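Local coordinates for osmotically inducible protein OsmC (Psychrobacter arcticus, PDB 2PN2), which is of unknown function but, as an OsmC-family protein, probably takes part in the osmotic-stress and detoxification response of its bacterium, at residues I86-A89 with G90-A93. Sequence-based numbering, arbitrary orientation.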
# COMPACT_ATOMS: atom_id res chain seq x y z
N ILE A 86 -8.41 6.30 25.63
CA ILE A 86 -6.96 6.44 25.74
C ILE A 86 -6.50 7.29 24.55
O ILE A 86 -6.71 6.88 23.39
CB ILE A 86 -6.24 5.05 25.68
CG1 ILE A 86 -6.73 4.12 26.80
CG2 ILE A 86 -4.72 5.21 25.75
CD1 ILE A 86 -6.23 2.67 26.63
N ASP A 87 -5.92 8.46 24.82
CA ASP A 87 -5.38 9.35 23.78
C ASP A 87 -4.02 8.77 23.42
O ASP A 87 -3.13 8.70 24.27
CB ASP A 87 -5.24 10.80 24.27
CG ASP A 87 -4.87 11.79 23.15
OD1 ASP A 87 -4.32 11.39 22.10
OD2 ASP A 87 -5.13 13.00 23.32
N ILE A 88 -3.88 8.34 22.16
CA ILE A 88 -2.63 7.79 21.65
C ILE A 88 -1.99 8.66 20.56
O ILE A 88 -1.13 8.19 19.83
CB ILE A 88 -2.77 6.28 21.19
CG1 ILE A 88 -3.83 6.11 20.10
CG2 ILE A 88 -3.11 5.43 22.39
CD1 ILE A 88 -3.64 4.85 19.27
N ALA A 89 -2.37 9.95 20.47
CA ALA A 89 -1.78 10.87 19.46
C ALA A 89 -0.27 10.94 19.68
O ALA A 89 0.21 10.89 20.82
CB ALA A 89 -2.42 12.28 19.53
N GLY A 90 0.49 10.97 18.59
CA GLY A 90 1.95 10.98 18.67
C GLY A 90 2.58 9.59 18.69
O GLY A 90 3.82 9.49 18.66
N THR A 91 1.76 8.53 18.75
CA THR A 91 2.25 7.16 18.65
C THR A 91 2.92 7.03 17.28
O THR A 91 2.47 7.65 16.30
CB THR A 91 1.09 6.12 18.79
OG1 THR A 91 0.56 6.18 20.12
CG2 THR A 91 1.60 4.66 18.53
N THR A 92 4.02 6.29 17.22
CA THR A 92 4.77 6.12 15.99
C THR A 92 5.01 4.65 15.67
O THR A 92 5.04 3.80 16.57
CB THR A 92 6.12 6.83 16.07
OG1 THR A 92 6.89 6.30 17.16
CG2 THR A 92 5.93 8.34 16.27
N ALA A 93 5.18 4.36 14.38
CA ALA A 93 5.46 3.01 13.89
C ALA A 93 6.61 3.07 12.87
O ALA A 93 6.43 3.70 11.82
CB ALA A 93 4.20 2.40 13.24
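Thr91 N gives Ile88 O the backbone bond that closes a type II beta turn from Ile88 to Thr91, and Thr91 OG1 adds a second bond to the same oxygen. The backbone bond, Thr91 N to Ile88 O, is 3.1 Å long. The hydroxyl's is shorter, Thr91 OG1 to Ile88 O at 2.6 Å. Both donors sit somewhat out of the carbonyl plane, the hydroxyl by 18°. It gets there because OG1 lies anti to its own carbonyl carbon and beside its backbone N (chi1 -66°), which places it on the side of Ile88, with Ile88 CB 3.5 Å from OG1. Without the hydroxyl, as with an alanine at Thr91, Ile88 O would probably be left with the backbone N-H alone from this turn, and a small gap would be likely to open beside Ile88 CB. This inner side is tightly packed, with Ile88 and Thr91 both buried. The outer side is looser: Ala89 and Gly90 form the corner, and Gly90 is exposed, at positive phi, where a CB would clash with Ala89 O. Just before the corner, the exposed Asp87 makes an Asx turn, its OD1 taking the N-H of Ala89 at 2.9 Å, nearly along the C-O axis of the carboxylate. The turn links helix 61-83 to strand 92-100: Ile88 packs on Ile77 and Ala81 of that helix, while Thr91 reaches Leu74 of it and Ile113 of strand 105-114. Tyr27 of the second subunit packs on both Ile88 and Thr91, and Thr92 and Ala93 pair antiparallel with a strand of that subunit, carrying the sheet across the dimer interface.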